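Long-range contacts in lectin (Pleurotus ostreatus, PDB 6T0Q), which binds calcium and probably recognises galactose-type sugars through two tandem beta-sandwich domains that resemble carbohydrate-binding modules: residues K227-T233 and I292-D298; S33-G39 and A173-Y179; S215-K220 and W310-I316; A79-N85 and W109-A115. The contacts are given in a common frame with arbitrary orientation. Numbering follows the deposited sequence.

Interaction 1. Residues K227-T233 and I292-D298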
# COMPACT_ATOMS: atom_id res chain seq x y z
N LYS A 227 0.60 2.27 8.86
CA LYS A 227 -0.36 3.02 9.67
C LYS A 227 -1.77 2.60 9.30
O LYS A 227 -1.97 1.78 8.39
CB LYS A 227 -0.18 4.54 9.47
CG LYS A 227 1.23 5.05 9.80
CD LYS A 227 1.40 6.53 9.46
CE LYS A 227 0.85 7.42 10.56
NZ LYS A 227 1.15 8.86 10.27
N VAL A 228 -2.76 3.17 9.99
CA VAL A 228 -4.17 2.86 9.77
C VAL A 228 -4.88 4.19 9.53
O VAL A 228 -5.07 4.97 10.47
CB VAL A 228 -4.80 2.10 10.94
CG1 VAL A 228 -6.30 1.95 10.75
CG2 VAL A 228 -4.14 0.70 11.11
N ALA A 229 -5.24 4.45 8.28
CA ALA A 229 -5.95 5.66 7.92
C ALA A 229 -7.42 5.52 8.27
O ALA A 229 -7.98 4.41 8.26
CB ALA A 229 -5.81 5.95 6.42
N VAL A 230 -8.06 6.64 8.60
CA VAL A 230 -9.42 6.61 9.13
C VAL A 230 -10.37 7.47 8.30
O VAL A 230 -11.26 6.94 7.63
CB VAL A 230 -9.42 7.04 10.61
CG1 VAL A 230 -10.84 7.09 11.15
CG2 VAL A 230 -8.56 6.08 11.45
N CYS A 231 -10.18 8.80 8.34
CA CYS A 231 -11.07 9.75 7.67
C CYS A 231 -10.22 10.70 6.83
O CYS A 231 -9.06 10.96 7.16
CB CYS A 231 -11.93 10.60 8.68
SG CYS A 231 -13.23 9.66 9.64
N ALA A 232 -10.80 11.22 5.75
CA ALA A 232 -10.19 12.32 5.02
C ALA A 232 -11.18 13.46 4.87
O ALA A 232 -12.40 13.24 4.77
CB ALA A 232 -9.69 11.91 3.63
N THR A 233 -10.65 14.67 4.91
CA THR A 233 -11.40 15.87 4.57
C THR A 233 -10.75 16.46 3.32
O THR A 233 -9.52 16.59 3.27
CB THR A 233 -11.37 16.87 5.72
OG1 THR A 233 -11.84 16.22 6.90
CG2 THR A 233 -12.28 18.08 5.40
N ILE A 292 -6.02 18.09 1.12
CA ILE A 292 -6.58 16.86 1.68
C ILE A 292 -5.88 16.59 2.99
O ILE A 292 -4.64 16.56 3.04
CB ILE A 292 -6.39 15.66 0.73
CG1 ILE A 292 -7.08 15.90 -0.61
CG2 ILE A 292 -6.90 14.37 1.41
CD1 ILE A 292 -6.61 14.91 -1.69
N LEU A 293 -6.65 16.37 4.05
CA LEU A 293 -6.08 15.94 5.33
C LEU A 293 -6.62 14.56 5.67
O LEU A 293 -7.83 14.34 5.65
CB LEU A 293 -6.41 16.92 6.46
CG LEU A 293 -5.61 16.66 7.73
CD1 LEU A 293 -5.29 17.96 8.42
CD2 LEU A 293 -6.37 15.77 8.69
N ILE A 294 -5.71 13.64 5.99
CA ILE A 294 -6.04 12.27 6.34
C ILE A 294 -5.70 12.07 7.81
O ILE A 294 -4.62 12.46 8.26
CB ILE A 294 -5.26 11.28 5.46
CG1 ILE A 294 -5.73 11.40 4.01
CG2 ILE A 294 -5.41 9.88 5.96
CD1 ILE A 294 -4.76 10.79 3.02
N THR A 295 -6.62 11.47 8.57
CA THR A 295 -6.36 11.16 9.97
C THR A 295 -5.97 9.70 10.12
O THR A 295 -6.46 8.82 9.40
CB THR A 295 -7.59 11.45 10.84
OG1 THR A 295 -8.72 10.72 10.34
CG2 THR A 295 -7.94 12.95 10.84
N TYR A 296 -5.08 9.44 11.08
CA TYR A 296 -4.61 8.10 11.38
C TYR A 296 -5.01 7.68 12.79
O TYR A 296 -5.22 8.53 13.67
CB TYR A 296 -3.09 8.01 11.23
CG TYR A 296 -2.67 8.13 9.78
CD1 TYR A 296 -2.77 7.03 8.93
CD2 TYR A 296 -2.22 9.33 9.26
CE1 TYR A 296 -2.42 7.13 7.60
CE2 TYR A 296 -1.85 9.45 7.92
CZ TYR A 296 -1.96 8.34 7.09
OH TYR A 296 -1.60 8.42 5.77
N SER A 297 -5.11 6.36 13.00
CA SER A 297 -5.61 5.83 14.26
C SER A 297 -4.70 6.13 15.44
O SER A 297 -5.15 6.05 16.59
CB SER A 297 -5.82 4.31 14.17
OG SER A 297 -4.56 3.67 13.99
N ASP A 298 -3.43 6.45 15.21
CA ASP A 298 -2.53 6.82 16.30
C ASP A 298 -2.63 8.30 16.66
O ASP A 298 -1.78 8.80 17.41
CB ASP A 298 -1.08 6.46 15.96
CG ASP A 298 -0.54 7.24 14.75
OD1 ASP A 298 -1.30 8.05 14.17
OD2 ASP A 298 0.63 7.02 14.38
O HOH W 1 -2.31 4.63 12.51
O HOH W 2 -9.92 14.44 8.23
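Ile292, at the start of 292-298, sets its CG2 4.3 Å from Ala232 CB. Leu293 then forms a hydrogen-bonded antiparallel pair with Thr233: Thr233 N to Leu293 O is 2.9 Å and Leu293 N to Thr233 O is 3.0 Å. Ile294 faces Ala232 in a non-hydrogen-bonded pair, and its CG2 also lies 4.0 Å from Ala229 CB. At Thr295 the register slips by one residue, the mark of a beta bulge. Thr295 O accepts from Val230 N at 2.8 Å, while Thr295 OG1 accepts from Cys231 N at 3.1 Å, so that a side chain serves the extra amide; Thr295 N still donates to Cys231 O at 2.9 Å. Tyr296, opposite Ala229, offers a ring face to Lys227, whose NZ stands 4.0 Å from the ring centroid in a cation-pi contact; Tyr296 OH hydrogen-bonds to Glu302. Ser297 N closes the pairing on Val228 O at 2.9 Å. Asp298 OD1, like Lys227 NZ, hydrogen-bonds to Ser300. The two strands lie between strands 261-265 and 301-305 of one sheet; Leu293, part of a glycan pocket, touches a bound NAG, Phe102 of strand 98-104 packs on Thr233, Leu293 and Thr295, and the Cys231-Cys69 disulfide ties the sheet to strand 67-76.

Interaction 2. Residues S33-G39 and A173-Y179; sequences SKWIWTG and AAVQGAY
Two short strands, 34-37 and 174-178, run antiparallel at 142° with axes 4.3 Å apart at closest. The firm register pairs Ile36 with Val175 (non-hydrogen-bonded, CA-CA 4.5 Å) and Trp37 with Ala174 (hydrogen-bonded): Trp37 N to Ala174 O is 3.0 Å and Ala174 N to Trp37 O is 2.8 Å. Further along, Gln176 N donates to Trp35 O at 2.7 Å and Trp35 N to Gly177 O at 2.9 Å. Gln176 leaves the extended conformation (psi -15°), and Gly177 follows at phi 165°. Rotamers shape the rest. Gln176, m at both chi1 and chi2, folds back so that NE2 reaches its own strand's Ala174 O at 3.1 Å, while CG rests 3.6 Å from Trp37 CB and OE1 hydrogen-bonds to Gly45. Trp35 (m, chi2 98°) puts NE1 2.8 Å from a water that also hydrogen-bonds Tyr179 O; Trp37 (t, chi2 -109°) swings its ring away, to meet Phe55. Ile36, p then t, brings CD1 within 3.9 Å of Ala173 CB. Gly39 is positive in phi (83°), and a CB there would crowd Ala174 CB. The pair is a two-stranded antiparallel ribbon, packed through its tryptophans on strands 51-60 and 126-135 of the N-terminal beta-sandwich, with the Trp37 side chain about 8 Å from a bound calcium.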
# COMPACT_ATOMS: atom_id res chain seq x y z
N SER A 33 -21.37 26.14 22.29
CA SER A 33 -20.25 25.88 23.18
C SER A 33 -20.15 26.95 24.26
O SER A 33 -20.69 28.05 24.13
CB SER A 33 -18.95 25.80 22.38
OG SER A 33 -17.87 25.46 23.23
N LYS A 34 -19.43 26.62 25.34
CA LYS A 34 -19.19 27.54 26.44
C LYS A 34 -17.70 27.75 26.66
O LYS A 34 -16.88 26.85 26.45
CB LYS A 34 -19.81 27.02 27.77
CG LYS A 34 -21.24 26.47 27.67
CD LYS A 34 -22.22 27.56 27.27
CE LYS A 34 -23.66 27.02 27.20
NZ LYS A 34 -24.57 28.00 26.52
N TRP A 35 -17.35 28.96 27.10
CA TRP A 35 -16.02 29.25 27.62
C TRP A 35 -15.89 28.66 29.02
O TRP A 35 -16.80 28.81 29.85
CB TRP A 35 -15.81 30.77 27.69
CG TRP A 35 -15.76 31.43 26.35
CD1 TRP A 35 -16.78 32.08 25.71
CD2 TRP A 35 -14.62 31.51 25.49
NE1 TRP A 35 -16.34 32.55 24.49
CE2 TRP A 35 -15.02 32.21 24.33
CE3 TRP A 35 -13.31 31.04 25.58
CZ2 TRP A 35 -14.15 32.46 23.27
CZ3 TRP A 35 -12.44 31.29 24.52
CH2 TRP A 35 -12.86 31.99 23.39
N ILE A 36 -14.77 28.00 29.31
CA ILE A 36 -14.56 27.49 30.66
C ILE A 36 -13.20 27.91 31.18
O ILE A 36 -12.24 28.12 30.43
CB ILE A 36 -14.72 25.96 30.76
CG1 ILE A 36 -13.70 25.24 29.88
CG2 ILE A 36 -16.15 25.55 30.46
CD1 ILE A 36 -13.79 23.70 29.97
N TRP A 37 -13.13 28.05 32.50
CA TRP A 37 -11.88 28.21 33.22
C TRP A 37 -12.09 27.55 34.59
O TRP A 37 -12.96 26.69 34.74
CB TRP A 37 -11.48 29.70 33.26
CG TRP A 37 -10.04 29.91 33.63
CD1 TRP A 37 -9.57 30.43 34.81
CD2 TRP A 37 -8.89 29.57 32.85
NE1 TRP A 37 -8.19 30.45 34.79
CE2 TRP A 37 -7.75 29.93 33.61
CE3 TRP A 37 -8.70 29.01 31.58
CZ2 TRP A 37 -6.44 29.74 33.13
CZ3 TRP A 37 -7.40 28.83 31.10
CH2 TRP A 37 -6.29 29.20 31.89
N THR A 38 -11.30 27.97 35.58
CA THR A 38 -11.30 27.31 36.89
C THR A 38 -12.29 27.92 37.87
O THR A 38 -12.70 27.24 38.82
CB THR A 38 -9.92 27.39 37.53
OG1 THR A 38 -9.53 28.76 37.68
CG2 THR A 38 -8.88 26.63 36.70
N GLY A 39 -12.64 29.19 37.72
CA GLY A 39 -13.41 29.85 38.76
C GLY A 39 -12.58 30.38 39.90
O GLY A 39 -13.14 30.82 40.91
N ALA A 173 -15.12 22.33 35.93
CA ALA A 173 -14.79 23.60 35.30
C ALA A 173 -15.90 24.62 35.53
O ALA A 173 -17.07 24.26 35.73
CB ALA A 173 -14.55 23.39 33.79
N ALA A 174 -15.55 25.90 35.52
CA ALA A 174 -16.51 26.98 35.73
C ALA A 174 -16.74 27.74 34.43
O ALA A 174 -15.78 28.23 33.82
CB ALA A 174 -16.05 27.93 36.84
N VAL A 175 -18.00 27.84 34.02
CA VAL A 175 -18.35 28.50 32.77
C VAL A 175 -18.05 29.99 32.87
O VAL A 175 -18.47 30.66 33.82
CB VAL A 175 -19.83 28.25 32.43
CG1 VAL A 175 -20.28 29.15 31.26
CG2 VAL A 175 -20.05 26.76 32.09
N GLN A 176 -17.28 30.51 31.90
CA GLN A 176 -16.94 31.92 31.83
C GLN A 176 -17.84 32.73 30.91
O GLN A 176 -17.81 33.97 30.96
CB GLN A 176 -15.49 32.10 31.33
CG GLN A 176 -14.46 31.41 32.23
CD GLN A 176 -14.49 31.97 33.63
OE1 GLN A 176 -14.19 33.15 33.84
NE2 GLN A 176 -14.86 31.13 34.60
N GLY A 177 -18.63 32.07 30.07
CA GLY A 177 -19.50 32.77 29.15
C GLY A 177 -19.99 31.82 28.08
O GLY A 177 -19.57 30.66 28.01
N ALA A 178 -20.91 32.31 27.26
CA ALA A 178 -21.47 31.53 26.16
C ALA A 178 -21.00 32.13 24.84
O ALA A 178 -20.37 33.18 24.80
CB ALA A 178 -23.00 31.49 26.22
N TYR A 179 -21.31 31.42 23.75
CA TYR A 179 -20.88 31.87 22.43
C TYR A 179 -21.32 33.30 22.16
O TYR A 179 -20.52 34.16 21.77
CB TYR A 179 -21.45 30.92 21.37
CG TYR A 179 -21.23 31.35 19.94
CD1 TYR A 179 -19.99 31.17 19.32
CD2 TYR A 179 -22.26 31.92 19.19
CE1 TYR A 179 -19.79 31.56 18.00
CE2 TYR A 179 -22.08 32.30 17.88
CZ TYR A 179 -20.84 32.12 17.29
OH TYR A 179 -20.65 32.50 15.99
O HOH W 3 -23.13 28.86 23.66
O HOH W 4 -18.01 34.12 22.96

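Interaction 3. Residues S215-K220 and W310-I316. With NAG (2-acetamido-2-deoxy-beta-D-glucopyranose), chain B.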
# COMPACT_ATOMS: atom_id res chain seq x y z
N SER A 215 -11.20 17.88 -21.13
CA SER A 215 -11.13 17.28 -19.81
C SER A 215 -9.77 16.63 -19.59
O SER A 215 -9.17 16.08 -20.52
CB SER A 215 -12.24 16.24 -19.63
OG SER A 215 -13.51 16.86 -19.65
N ARG A 216 -9.29 16.70 -18.35
CA ARG A 216 -7.99 16.18 -17.95
C ARG A 216 -8.15 15.43 -16.64
O ARG A 216 -8.95 15.81 -15.79
CB ARG A 216 -6.97 17.32 -17.76
CG ARG A 216 -6.84 18.28 -18.94
CD ARG A 216 -6.28 17.54 -20.16
NE ARG A 216 -6.07 18.43 -21.30
CZ ARG A 216 -6.82 18.44 -22.39
NH1 ARG A 216 -7.84 17.60 -22.52
NH2 ARG A 216 -6.54 19.28 -23.38
N ALA A 217 -7.37 14.36 -16.47
CA ALA A 217 -7.45 13.58 -15.24
C ALA A 217 -6.19 13.75 -14.40
O ALA A 217 -5.10 14.00 -14.92
CB ALA A 217 -7.67 12.09 -15.54
N PHE A 218 -6.37 13.60 -13.08
CA PHE A 218 -5.32 13.78 -12.09
C PHE A 218 -5.48 12.71 -11.01
O PHE A 218 -6.60 12.39 -10.62
CB PHE A 218 -5.39 15.18 -11.45
CG PHE A 218 -5.35 16.29 -12.46
CD1 PHE A 218 -6.51 16.75 -13.06
CD2 PHE A 218 -4.14 16.86 -12.83
CE1 PHE A 218 -6.47 17.77 -14.00
CE2 PHE A 218 -4.09 17.87 -13.78
CZ PHE A 218 -5.26 18.33 -14.36
N ARG A 219 -4.35 12.17 -10.53
CA ARG A 219 -4.36 11.08 -9.57
C ARG A 219 -3.32 11.31 -8.49
O ARG A 219 -2.20 11.75 -8.77
CB ARG A 219 -4.08 9.73 -10.23
CG ARG A 219 -5.21 9.19 -11.10
CD ARG A 219 -4.76 7.94 -11.86
NE ARG A 219 -4.31 6.87 -10.96
CZ ARG A 219 -5.11 5.96 -10.43
NH1 ARG A 219 -6.41 5.97 -10.69
NH2 ARG A 219 -4.60 5.02 -9.63
N LYS A 220 -3.68 10.98 -7.25
CA LYS A 220 -2.75 10.99 -6.13
C LYS A 220 -3.09 9.82 -5.21
O LYS A 220 -4.25 9.66 -4.81
CB LYS A 220 -2.80 12.31 -5.36
CG LYS A 220 -1.92 12.36 -4.11
CD LYS A 220 -0.44 12.46 -4.45
CE LYS A 220 0.39 12.54 -3.16
NZ LYS A 220 1.84 12.58 -3.44
N TRP A 310 1.37 14.89 -8.12
CA TRP A 310 0.20 14.28 -8.72
C TRP A 310 0.52 13.83 -10.14
O TRP A 310 1.31 14.46 -10.84
CB TRP A 310 -0.97 15.27 -8.73
CG TRP A 310 -1.57 15.53 -7.36
CD1 TRP A 310 -0.92 16.00 -6.25
CD2 TRP A 310 -2.93 15.31 -6.98
NE1 TRP A 310 -1.81 16.09 -5.19
CE2 TRP A 310 -3.05 15.68 -5.62
CE3 TRP A 310 -4.07 14.83 -7.65
CZ2 TRP A 310 -4.26 15.60 -4.92
CZ3 TRP A 310 -5.26 14.75 -6.95
CH2 TRP A 310 -5.35 15.13 -5.61
N LYS A 311 -0.09 12.72 -10.56
CA LYS A 311 -0.00 12.30 -11.96
C LYS A 311 -1.17 12.89 -12.74
O LYS A 311 -2.25 13.12 -12.20
CB LYS A 311 -0.01 10.78 -12.08
CG LYS A 311 1.13 10.09 -11.34
CD LYS A 311 2.45 10.78 -11.62
CE LYS A 311 3.44 9.88 -12.32
NZ LYS A 311 4.68 10.64 -12.65
N ALA A 312 -0.94 13.12 -14.04
CA ALA A 312 -1.90 13.81 -14.89
C ALA A 312 -1.84 13.21 -16.29
O ALA A 312 -0.81 12.69 -16.71
CB ALA A 312 -1.61 15.32 -14.94
N ILE A 313 -2.95 13.31 -17.03
CA ILE A 313 -3.00 12.80 -18.40
C ILE A 313 -4.00 13.63 -19.20
O ILE A 313 -5.02 14.06 -18.66
CB ILE A 313 -3.33 11.29 -18.42
CG1 ILE A 313 -2.87 10.66 -19.74
CG2 ILE A 313 -4.82 11.04 -18.19
CD1 ILE A 313 -2.97 9.14 -19.76
N GLN A 314 -3.70 13.84 -20.49
CA GLN A 314 -4.52 14.74 -21.29
C GLN A 314 -5.70 14.05 -21.97
O GLN A 314 -6.76 14.66 -22.12
CB GLN A 314 -3.65 15.45 -22.35
CG GLN A 314 -2.59 16.33 -21.72
CD GLN A 314 -1.71 17.03 -22.74
OE1 GLN A 314 -2.14 17.30 -23.86
NE2 GLN A 314 -0.47 17.31 -22.35
N THR A 315 -5.52 12.81 -22.40
CA THR A 315 -6.62 11.99 -22.90
C THR A 315 -6.98 11.01 -21.79
O THR A 315 -6.18 10.13 -21.45
CB THR A 315 -6.25 11.25 -24.18
OG1 THR A 315 -5.98 12.19 -25.23
CG2 THR A 315 -7.40 10.34 -24.61
N ILE A 316 -8.15 11.18 -21.21
CA ILE A 316 -8.53 10.40 -20.04
C ILE A 316 -8.91 8.99 -20.46
O ILE A 316 -9.83 8.82 -21.27
CB ILE A 316 -9.69 11.07 -19.29
CG1 ILE A 316 -9.31 12.50 -18.87
CG2 ILE A 316 -10.06 10.22 -18.10
CD1 ILE A 316 -10.44 13.23 -18.19
C1 NAG B . -14.87 14.19 -17.50
C2 NAG B . -15.53 13.05 -18.27
C3 NAG B . -16.29 13.61 -19.46
C4 NAG B . -17.35 14.60 -18.97
C5 NAG B . -16.75 15.68 -18.08
C6 NAG B . -17.82 16.42 -17.31
C7 NAG B . -14.57 10.80 -18.26
C8 NAG B . -13.52 9.89 -18.81
N2 NAG B . -14.56 12.06 -18.71
O3 NAG B . -16.91 12.54 -20.16
O4 NAG B . -17.78 15.03 -20.21
O5 NAG B . -15.88 15.13 -17.08
O6 NAG B . -17.83 17.80 -17.63
O7 NAG B . -15.40 10.41 -17.43
O HOH W 5 -9.82 13.69 -22.07
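Most unusual here is the way Lys220 meets Trp310: its CB lies just 3.3 Å from the centroid of the six-membered ring, 11° off the normal, a close CH-pi contact, while its NZ leads away to Ser309. Between the strands the pattern is regular and antiparallel. Arg219 N to Lys311 O (2.8 Å) and Lys311 N to Arg219 O (2.9 Å) frame one hydrogen-bonded pair; Ala217 N to Ile313 O (3.2 Å) and Ile313 N to Ala217 O (3.1 Å) frame the next. Between them, Phe218 CD2 is 3.6 Å from Ala312 CB. Past Gln314 the chain turns back, and Ile316 N meets Ser215 O through one water, leaving Ile316 CG1 3.7 Å from Ala217 CB. Ile316 CG2 also touches NAG C8 at 3.5 Å; Ser215 OG, hydrogen-bonded to Thr280, lies 3.7 Å from NAG C1. Arg219 hydrogen-bonds to the Pro322 carbonyl and forms a salt bridge with Glu327, Arg216 one with Asp205. The chemistry implies backbone pairing with apolar packing of Phe218, Ala312, Trp310 and Ile316, whose turning end contacts the sugar in a glycan pocket.

Interaction 4. Residues A79-N85 and W109-A115. With NAG (2-acetamido-2-deoxy-beta-D-glucopyranose), chain E.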
# COMPACT_ATOMS: atom_id res chain seq x y z
N ALA A 79 -3.98 30.96 25.24
CA ALA A 79 -3.39 29.92 24.40
C ALA A 79 -3.85 28.55 24.89
O ALA A 79 -4.37 28.42 26.00
CB ALA A 79 -1.85 30.01 24.42
N HIS A 80 -3.64 27.53 24.06
CA HIS A 80 -4.10 26.18 24.39
C HIS A 80 -3.22 25.13 23.74
O HIS A 80 -2.59 25.36 22.70
CB HIS A 80 -5.54 25.95 23.94
CG HIS A 80 -5.72 26.08 22.46
ND1 HIS A 80 -6.14 27.24 21.85
CD2 HIS A 80 -5.52 25.19 21.45
CE1 HIS A 80 -6.20 27.07 20.55
NE2 HIS A 80 -5.82 25.83 20.28
N THR A 81 -3.22 23.94 24.35
CA THR A 81 -2.72 22.71 23.75
C THR A 81 -3.82 21.66 23.85
O THR A 81 -4.36 21.45 24.94
CB THR A 81 -1.45 22.21 24.45
OG1 THR A 81 -0.50 23.28 24.50
CG2 THR A 81 -0.84 21.03 23.70
N PHE A 82 -4.14 21.01 22.74
CA PHE A 82 -5.28 20.10 22.65
C PHE A 82 -4.78 18.66 22.52
O PHE A 82 -3.97 18.37 21.64
CB PHE A 82 -6.15 20.46 21.44
CG PHE A 82 -7.57 19.99 21.55
CD1 PHE A 82 -7.89 18.65 21.42
CD2 PHE A 82 -8.61 20.90 21.75
CE1 PHE A 82 -9.22 18.22 21.51
CE2 PHE A 82 -9.93 20.48 21.84
CZ PHE A 82 -10.24 19.15 21.73
N TYR A 83 -5.29 17.78 23.38
CA TYR A 83 -4.91 16.37 23.40
C TYR A 83 -6.13 15.48 23.18
O TYR A 83 -7.22 15.78 23.68
CB TYR A 83 -4.28 15.97 24.72
CG TYR A 83 -3.03 16.73 25.10
CD1 TYR A 83 -3.11 17.91 25.83
CD2 TYR A 83 -1.77 16.24 24.78
CE1 TYR A 83 -1.97 18.60 26.21
CE2 TYR A 83 -0.62 16.93 25.15
CZ TYR A 83 -0.74 18.10 25.87
OH TYR A 83 0.39 18.79 26.24
N VAL A 84 -5.94 14.37 22.47
CA VAL A 84 -7.00 13.38 22.30
C VAL A 84 -6.44 12.01 22.63
O VAL A 84 -5.50 11.54 21.98
CB VAL A 84 -7.60 13.41 20.89
CG1 VAL A 84 -8.68 12.33 20.77
CG2 VAL A 84 -8.21 14.80 20.60
N ASN A 85 -7.00 11.37 23.66
CA ASN A 85 -6.55 10.06 24.12
C ASN A 85 -5.04 10.06 24.37
O ASN A 85 -4.33 9.11 24.03
CB ASN A 85 -6.95 8.97 23.13
CG ASN A 85 -8.44 8.81 23.04
OD1 ASN A 85 -9.13 8.82 24.07
ND2 ASN A 85 -8.97 8.70 21.82
N TRP A 109 -15.31 5.34 23.72
CA TRP A 109 -15.10 6.48 24.60
C TRP A 109 -13.83 7.19 24.15
O TRP A 109 -12.93 6.57 23.58
CB TRP A 109 -15.00 6.09 26.08
CG TRP A 109 -13.83 5.16 26.42
CD1 TRP A 109 -13.88 3.80 26.53
CD2 TRP A 109 -12.47 5.54 26.70
NE1 TRP A 109 -12.64 3.30 26.84
CE2 TRP A 109 -11.76 4.35 26.96
CE3 TRP A 109 -11.79 6.76 26.74
CZ2 TRP A 109 -10.39 4.34 27.26
CZ3 TRP A 109 -10.42 6.75 27.04
CH2 TRP A 109 -9.74 5.55 27.30
N ASN A 110 -13.77 8.50 24.42
CA ASN A 110 -12.60 9.28 24.04
C ASN A 110 -12.31 10.34 25.09
O ASN A 110 -13.22 11.05 25.54
CB ASN A 110 -12.80 9.94 22.66
CG ASN A 110 -12.84 8.91 21.55
OD1 ASN A 110 -11.80 8.45 21.10
ND2 ASN A 110 -14.04 8.53 21.12
N LEU A 111 -11.04 10.44 25.48
CA LEU A 111 -10.60 11.40 26.48
C LEU A 111 -10.06 12.64 25.78
O LEU A 111 -9.03 12.59 25.10
CB LEU A 111 -9.53 10.81 27.40
CG LEU A 111 -9.01 11.82 28.41
CD1 LEU A 111 -10.10 12.15 29.45
CD2 LEU A 111 -7.76 11.30 29.08
N PHE A 112 -10.76 13.77 25.94
CA PHE A 112 -10.29 15.05 25.42
C PHE A 112 -9.66 15.84 26.56
O PHE A 112 -10.21 15.89 27.66
CB PHE A 112 -11.45 15.82 24.78
CG PHE A 112 -12.08 15.08 23.63
CD1 PHE A 112 -13.09 14.15 23.85
CD2 PHE A 112 -11.61 15.26 22.34
CE1 PHE A 112 -13.65 13.44 22.80
CE2 PHE A 112 -12.17 14.56 21.28
CZ PHE A 112 -13.19 13.65 21.51
N ALA A 113 -8.48 16.40 26.30
CA ALA A 113 -7.78 17.15 27.33
C ALA A 113 -7.20 18.41 26.72
O ALA A 113 -6.68 18.38 25.59
CB ALA A 113 -6.67 16.32 27.99
N ILE A 114 -7.29 19.52 27.45
CA ILE A 114 -6.81 20.81 26.97
C ILE A 114 -6.03 21.46 28.10
O ILE A 114 -6.52 21.54 29.23
CB ILE A 114 -7.95 21.74 26.52
CG1 ILE A 114 -8.86 21.05 25.50
CG2 ILE A 114 -7.36 23.04 25.93
CD1 ILE A 114 -10.09 21.88 25.14
N ALA A 115 -4.82 21.90 27.80
CA ALA A 115 -4.06 22.75 28.72
C ALA A 115 -4.29 24.18 28.25
O ALA A 115 -3.89 24.54 27.14
CB ALA A 115 -2.57 22.38 28.70
C1 NAG E . -14.43 6.61 29.96
C2 NAG E . -13.28 5.86 30.64
C3 NAG E . -13.33 4.37 30.29
C4 NAG E . -14.70 3.77 30.60
C5 NAG E . -15.78 4.61 29.92
C6 NAG E . -17.18 4.17 30.25
C7 NAG E . -11.30 7.23 31.09
C8 NAG E . -9.99 7.75 30.55
N2 NAG E . -12.00 6.43 30.27
O3 NAG E . -12.32 3.71 31.04
O5 NAG E . -15.68 6.00 30.31
O6 NAG E . -17.57 4.63 31.54
O7 NAG E . -11.71 7.53 32.20
O HOH W 6 -1.04 25.09 26.62
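Asn85 supplies the most distinctive polar bonds. Beyond the last strand pair its backbone turns to positive phi, yet backbone N and side-chain OD1 together continue the pairing: OD1 accepts from Leu111 N at 2.9 Å and Asn85 N donates to Leu111 O at 2.8 Å. Its ND2 reaches Asn110 OD1 at 2.9 Å, an atom that also accepts from Gln106. Regular antiparallel bonds follow, with Tyr83 N to Ala113 O at 2.7 Å, Ala113 N to Tyr83 O at 3.0 Å, and both Thr81 N to Ala115 O and Ala115 N to Thr81 O at 2.9 Å; a water joins Thr81 OG1 to Ala115 O. The larger apolar side chains, Phe82, Val84, Phe112 and Ile114, share one face. Ile114 CG1 stands over the Phe82 ring, 4.2 Å from its centroid, Phe82 CE1 is 3.9 Å from Phe112 CD2, and Ile72 and Val74 of the facing sheet press on Phe82. Beside Asn85, Trp109 turns a ring face to NAG, CE3 to N2 3.6 Å. The chemistry implies an apolar sandwich face, with amide bonding ending the strand pairing close to a sugar-contacting tryptophan.

How the interactions relate
Each contact pairs antiparallel strands, from segments separated by 24 to 134 residues, and together they illustrate how a tandem all-beta protein is built. Interactions 2 and 4 belong to the N-terminal half, with centres 16 Å apart; the 79-85/109-115 pair falls, in sequence, between the two strands of interaction 2. Interactions 1 and 3 belong to the C-terminal half in the same way: strands 214-222 and 229-239 are consecutive, segments 215-220 and 310-316 bracket interaction 1, and Ile292 CD1 meets Trp310 CZ2 at 4.1 Å, joining two sheets. Interaction 1 lies nearest the middle, 18 Å from interaction 4 centre to centre, whereas the centres of interactions 3 and 4, both touching NAG, stand 40 Å apart, leaving their sugar contacts well separated.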